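Local coordinates for activator of Hsp90 ATPase homologue 1/2-like C-terminal domain-containing protein (Nitrosomonas europaea, PDB 1XFS) that is of unknown function but, as an AHA1-family member with the SRPBCC-type fold, may bind an apolar ligand or a partner protein, at the interface of chains A and B. Residues are numbered along the deposited sequence; one frame, centred on the assembly and turned at random. Chains: chain A/B, conserved hypothetical protein.

Contact 1: the interface of chains A and B. Residues chain A 92, 96, 98; chain B 89, 91, 114-115, 134-135.
With chi1 of -72°, B:Thr115 turns its hydroxyl beside its own backbone N and out toward A:Tyr96, while its methyl CG2 lies anti to that N and meets A:Tyr96 CB. In this AHA1-family (SRPBCC-type) protein the contact sets the 3-10 turn 94-96 and short strand 97-98 of chain A against the sheet of chain B, in a dimer of the deposited assembly that may or may not be biological. B:Thr115 OG1 donates to the backbone carbonyl O of A:Tyr96 at 2.7 Å, approaching nearly head-on to the carbonyl (C=O...O 170°). Behind it, B:Thr89 OG1 hydrogen-bonds B:Thr115 OG1 at 2.8 Å, direction undecided. B:Thr89 OG1 accepts the N-H of B:Ala91 at 3.0 Å (166° at H), and its one hydrogen must be shared between B:Thr115 OG1 and B:Met114 O, above whose carbonyl plane it stands. B:Thr89 may thus position the B:Thr115 hydroxyl. The A:Pro98 ring crosses B:Thr115 obliquely, its CG 3.9 Å from CA of selenomethionine B:Met114 and its CD 3.6 Å from B:Met134 O. A:Leu92 points its CD2 methyl at B:Ala91 CB, 3.5 Å away, and runs past B:Thr89 in the opposite direction.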
loop_
_atom_site.group_PDB
_atom_site.type_symbol
_atom_site.label_atom_id
_atom_site.label_comp_id
_atom_site.label_asym_id
_atom_site.label_seq_id
_atom_site.Cartn_x
_atom_site.Cartn_y
_atom_site.Cartn_z
ATOM N N LEU A 92 0.636 6.179 0.509
ATOM C CA LEU A 92 1.930 5.808 -0.053
ATOM C C LEU A 92 2.132 6.538 -1.374
ATOM O O LEU A 92 1.165 6.929 -2.029
ATOM C CB LEU A 92 1.987 4.301 -0.322
ATOM C CG LEU A 92 1.754 3.313 0.822
ATOM C CD1 LEU A 92 1.854 1.886 0.280
ATOM C CD2 LEU A 92 2.805 3.533 1.913
ATOM N N TYR A 96 5.833 2.446 -3.332
ATOM C CA TYR A 96 5.295 2.104 -2.008
ATOM C C TYR A 96 5.910 2.866 -0.836
ATOM O O TYR A 96 5.833 2.417 0.309
ATOM C CB TYR A 96 5.457 0.608 -1.728
ATOM C CG TYR A 96 4.815 -0.330 -2.726
ATOM C CD1 TYR A 96 3.437 -0.328 -2.938
ATOM C CD2 TYR A 96 5.583 -1.286 -3.394
ATOM C CE1 TYR A 96 2.836 -1.263 -3.784
ATOM C CE2 TYR A 96 4.993 -2.228 -4.240
ATOM C CZ TYR A 96 3.616 -2.208 -4.426
ATOM O OH TYR A 96 3.022 -3.142 -5.241
ATOM N N PRO A 98 6.248 5.462 2.143
ATOM C CA PRO A 98 5.242 6.118 2.988
ATOM C C PRO A 98 5.166 7.595 2.590
ATOM O O PRO A 98 6.192 8.225 2.329
ATOM C CB PRO A 98 5.805 5.938 4.395
ATOM C CG PRO A 98 6.468 4.575 4.297
ATOM C CD PRO A 98 7.177 4.656 2.957
ATOM N N THR B 89 4.210 -3.065 4.569
ATOM C CA THR B 89 4.300 -1.701 5.050
ATOM C C THR B 89 3.526 -1.517 6.342
ATOM O O THR B 89 2.576 -2.254 6.623
ATOM C CB THR B 89 3.712 -0.715 4.018
ATOM O OG1 THR B 89 3.900 0.634 4.471
ATOM C CG2 THR B 89 2.223 -0.986 3.821
ATOM N N ALA B 91 2.429 1.595 6.923
ATOM C CA ALA B 91 1.665 2.802 6.598
ATOM C C ALA B 91 0.227 2.423 6.257
ATOM O O ALA B 91 -0.646 3.288 6.140
ATOM C CB ALA B 91 2.309 3.560 5.424
HETATM N N MSE B 114 7.020 2.697 8.021
HETATM C CA MSE B 114 7.991 2.250 7.038
HETATM C C MSE B 114 7.435 1.235 6.062
HETATM O O MSE B 114 6.379 0.644 6.287
HETATM C CB MSE B 114 9.200 1.628 7.748
HETATM C CG MSE B 114 8.851 0.463 8.675
HETATM SE SE MSE B 114 10.406 -0.657 9.075
HETATM C CE MSE B 114 10.564 -1.503 7.353
ATOM N N THR B 115 8.138 1.076 4.949
ATOM C CA THR B 115 7.784 0.059 3.979
ATOM C C THR B 115 9.050 -0.750 3.818
ATOM O O THR B 115 10.132 -0.216 3.539
ATOM C CB THR B 115 7.353 0.614 2.617
ATOM O OG1 THR B 115 6.063 1.224 2.742
ATOM C CG2 THR B 115 7.263 -0.521 1.590
HETATM N N MSE B 134 12.070 1.754 3.837
HETATM C CA MSE B 134 11.796 3.053 3.228
HETATM C C MSE B 134 11.032 3.947 4.200
HETATM O O MSE B 134 10.026 3.528 4.766
HETATM C CB MSE B 134 10.952 2.865 1.969
HETATM C CG MSE B 134 11.496 1.868 0.968
HETATM SE SE MSE B 134 10.153 1.551 -0.402
HETATM C CE MSE B 134 10.406 3.161 -1.386
ATOM N N HIS B 135 11.504 5.175 4.394
ATOM C CA HIS B 135 10.824 6.102 5.294
ATOM C C HIS B 135 10.241 7.282 4.526
ATOM O O HIS B 135 10.561 7.496 3.352
ATOM C CB HIS B 135 11.791 6.599 6.370
ATOM C CG HIS B 135 12.440 5.493 7.139
ATOM N ND1 HIS B 135 13.502 4.765 6.644
ATOM C CD2 HIS B 135 12.136 4.944 8.337
ATOM C CE1 HIS B 135 13.821 3.815 7.501
ATOM N NE2 HIS B 135 13.005 3.901 8.541
#

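Contact 2: the interface of chains A and B. Residues chain A 78, 89, 91-92; chain B 78, 89, 91-92.
Extended backbone at A:Leu92 and B:Leu92 follows a bend at residue 91 in each chain, and the two leucine side chains cross near the two-fold axis of this AHA1-family pair. The CD1 methyls of A:Leu92 and B:Leu92 meet at 3.9 Å. B:Leu92 splits its branches between two neighbours: CD1 goes to A:Leu78 and CD2 to A:Ala91. B:Leu92 and A:Leu78 approach tip to tip, CD1 to CD1 at 3.8 Å; the twin pair, A:Leu92 and B:Leu78, does the same, CD1 to CD1 at 4.0 Å. B:Leu92 CD2 rests 3.6 Å from A:Ala91 CB and passes alongside A:Thr89 in the opposite direction. B:Leu92 keeps CG anti to its carbonyl carbon and CD1 extended (chi1 -58°, chi2 180°), which aims CD1 at A:Leu78. On the A side the hydroxyl OG1 of A:Thr89 lies anti to the backbone N and accepts the N-H of A:Ala91, N to OG1 3.1 Å, which would steady the turn that presents the alanine methyl. At the margin of the patch one water bridges the subunits, 2.7 Å from the backbone O of A:Leu78 and 2.7 Å from B:Leu78 O.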
loop_
_atom_site.group_PDB
_atom_site.type_symbol
_atom_site.label_atom_id
_atom_site.label_comp_id
_atom_site.label_asym_id
_atom_site.label_seq_id
_atom_site.Cartn_x
_atom_site.Cartn_y
_atom_site.Cartn_z
ATOM N N LEU A 78 -2.034 -0.002 -5.845
ATOM C CA LEU A 78 -1.810 -1.192 -5.035
ATOM C C LEU A 78 -2.262 -2.465 -5.734
ATOM O O LEU A 78 -1.691 -3.534 -5.529
ATOM C CB LEU A 78 -2.538 -1.059 -3.705
ATOM C CG LEU A 78 -2.158 0.167 -2.882
ATOM C CD1 LEU A 78 -3.021 0.216 -1.622
ATOM C CD2 LEU A 78 -0.673 0.104 -2.498
ATOM N N THR A 89 -3.745 4.384 -3.270
ATOM C CA THR A 89 -3.759 4.986 -1.952
ATOM C C THR A 89 -2.946 6.270 -1.913
ATOM O O THR A 89 -2.009 6.440 -2.689
ATOM C CB THR A 89 -3.180 4.012 -0.890
ATOM O OG1 THR A 89 -3.292 4.603 0.412
ATOM C CG2 THR A 89 -1.705 3.697 -1.171
ATOM N N ALA A 91 -1.728 7.160 1.014
ATOM C CA ALA A 91 -0.916 6.921 2.214
ATOM C C ALA A 91 0.500 6.552 1.779
ATOM O O ALA A 91 1.446 6.596 2.577
ATOM C CB ALA A 91 -1.510 5.792 3.044
ATOM N N LEU A 92 0.636 6.179 0.509
ATOM C CA LEU A 92 1.930 5.808 -0.053
ATOM C C LEU A 92 2.132 6.538 -1.374
ATOM O O LEU A 92 1.165 6.929 -2.029
ATOM C CB LEU A 92 1.987 4.301 -0.322
ATOM C CG LEU A 92 1.754 3.313 0.822
ATOM C CD1 LEU A 92 1.854 1.886 0.280
ATOM C CD2 LEU A 92 2.805 3.533 1.913
ATOM N N LEU B 78 2.214 -6.020 0.558
ATOM C CA LEU B 78 1.975 -5.337 -0.710
ATOM C C LEU B 78 2.373 -6.186 -1.907
ATOM O O LEU B 78 1.757 -6.095 -2.980
ATOM C CB LEU B 78 2.753 -4.024 -0.735
ATOM C CG LEU B 78 2.383 -3.069 0.407
ATOM C CD1 LEU B 78 3.276 -1.839 0.346
ATOM C CD2 LEU B 78 0.914 -2.664 0.303
ATOM N N THR B 89 4.210 -3.065 4.569
ATOM C CA THR B 89 4.300 -1.701 5.050
ATOM C C THR B 89 3.526 -1.517 6.342
ATOM O O THR B 89 2.576 -2.254 6.623
ATOM C CB THR B 89 3.712 -0.715 4.018
ATOM O OG1 THR B 89 3.900 0.634 4.471
ATOM C CG2 THR B 89 2.223 -0.986 3.821
ATOM N N ALA B 91 2.429 1.595 6.923
ATOM C CA ALA B 91 1.665 2.802 6.598
ATOM C C ALA B 91 0.227 2.423 6.257
ATOM O O ALA B 91 -0.646 3.288 6.140
ATOM C CB ALA B 91 2.309 3.560 5.424
ATOM N N LEU B 92 0.006 1.121 6.072
ATOM C CA LEU B 92 -1.314 0.574 5.783
ATOM C C LEU B 92 -1.501 -0.653 6.667
ATOM O O LEU B 92 -0.530 -1.266 7.126
ATOM C CB LEU B 92 -1.435 0.105 4.332
ATOM C CG LEU B 92 -1.197 1.067 3.171
ATOM C CD1 LEU B 92 -1.379 0.305 1.858
ATOM C CD2 LEU B 92 -2.175 2.235 3.243
HETATM O O HOH W 1 0.006 -4.097 -3.559
#

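Contact 3: the interface of chains A and B. Residues chain A 78, 87, 134; chain B 95-96.
The 3-10 turn 94-96 of chain B lies against three strands of chain A, 70-81, 85-89 and 127-134, at the interface of the two copies of this AHA1-family protein in the deposited assembly. B:Tyr96 carries much of it. One face of its ring is covered by A:Leu78, whose CB stands 3.9 Å above the plane over the ring centre. The CD1 methyl of the same leucine reaches B:Tyr96 CD1 at 3.5 Å, the two side chains running past each other in opposite directions. A:Ile87 crosses the tyrosine at about a right angle; its CD1, 3.9 Å from B:Tyr96 CD2, comes in at the CD2/CE2 edge, tilted to the same side of the ring as A:Leu78. In B:Tyr96, chi1 (-58°) directs the ring toward A:Leu78 and chi2 (-59°) turns its face to it. The water that bridges the two residue-78 carbonyls also lies 3.3 Å from the phenol OH of B:Tyr96, a long bond. Farther along, selenomethionine A:Met134 bends at chi3 (81°) and sets its CE methyl 3.4 Å from the backbone O of B:Asn95. A:Leu78 and A:Ile87 lie side by side on strands 70-81 and 85-89, with A:Met134 farther across the same sheet on strand 127-134.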
loop_
_atom_site.group_PDB
_atom_site.type_symbol
_atom_site.label_atom_id
_atom_site.label_comp_id
_atom_site.label_asym_id
_atom_site.label_seq_id
_atom_site.Cartn_x
_atom_site.Cartn_y
_atom_site.Cartn_z
ATOM N N LEU A 78 -2.034 -0.002 -5.845
ATOM C CA LEU A 78 -1.810 -1.192 -5.035
ATOM C C LEU A 78 -2.262 -2.465 -5.734
ATOM O O LEU A 78 -1.691 -3.534 -5.529
ATOM C CB LEU A 78 -2.538 -1.059 -3.705
ATOM C CG LEU A 78 -2.158 0.167 -2.882
ATOM C CD1 LEU A 78 -3.021 0.216 -1.622
ATOM C CD2 LEU A 78 -0.673 0.104 -2.498
ATOM N N ILE A 87 -7.089 -0.260 -7.265
ATOM C CA ILE A 87 -6.913 0.239 -5.909
ATOM C C ILE A 87 -5.706 1.141 -5.853
ATOM O O ILE A 87 -4.632 0.770 -6.325
ATOM C CB ILE A 87 -6.680 -0.906 -4.889
ATOM C CG1 ILE A 87 -7.877 -1.880 -4.887
ATOM C CG2 ILE A 87 -6.471 -0.318 -3.482
ATOM C CD1 ILE A 87 -7.759 -3.012 -3.860
HETATM N N MSE A 134 -11.540 4.279 1.781
HETATM C CA MSE A 134 -11.172 3.780 3.106
HETATM C C MSE A 134 -10.375 4.827 3.875
HETATM O O MSE A 134 -9.422 5.397 3.350
HETATM C CB MSE A 134 -10.329 2.507 2.975
HETATM C CG MSE A 134 -10.975 1.397 2.183
HETATM SE SE MSE A 134 -9.707 -0.060 1.931
HETATM C CE MSE A 134 -9.923 -0.895 3.616
ATOM N N ASN B 95 -6.202 -5.105 4.401
ATOM C CA ASN B 95 -6.989 -4.695 3.238
ATOM C C ASN B 95 -6.621 -3.327 2.666
ATOM O O ASN B 95 -7.444 -2.666 2.035
ATOM C CB ASN B 95 -8.484 -4.761 3.572
ATOM C CG ASN B 95 -8.957 -6.188 3.820
ATOM O OD1 ASN B 95 -8.620 -7.102 3.064
ATOM N ND2 ASN B 95 -9.749 -6.381 4.868
ATOM N N TYR B 96 -5.370 -2.927 2.878
ATOM C CA TYR B 96 -4.829 -1.658 2.376
ATOM C C TYR B 96 -5.395 -0.406 3.049
ATOM O O TYR B 96 -5.278 0.703 2.512
ATOM C CB TYR B 96 -5.052 -1.524 0.864
ATOM C CG TYR B 96 -4.453 -2.619 0.001
ATOM C CD1 TYR B 96 -3.083 -2.879 0.004
ATOM C CD2 TYR B 96 -5.257 -3.343 -0.879
ATOM C CE1 TYR B 96 -2.529 -3.825 -0.854
ATOM C CE2 TYR B 96 -4.719 -4.294 -1.742
ATOM C CZ TYR B 96 -3.347 -4.528 -1.723
ATOM O OH TYR B 96 -2.809 -5.466 -2.569
HETATM O O HOH W 2 0.006 -4.097 -3.559
#

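Contacts 1 and 2 have their C-alpha centres about 7 Å apart and share A:Leu92, B:Thr89 and B:Ala91; contacts 2 and 3 are likewise about 7 Å apart and share A:Leu78 and one bridging water. Contacts 1 and 3 lie about 14 Å apart, on either side of contact 2. They use the same 3-10 turn 94-96, from chain A in contact 1 and from chain B in contact 3, so each turn packs on the other subunit's sheet while contact 2 lies about the two-fold axis. Together they form one continuous interface, though the structure alone does not show that the dimer exists in solution.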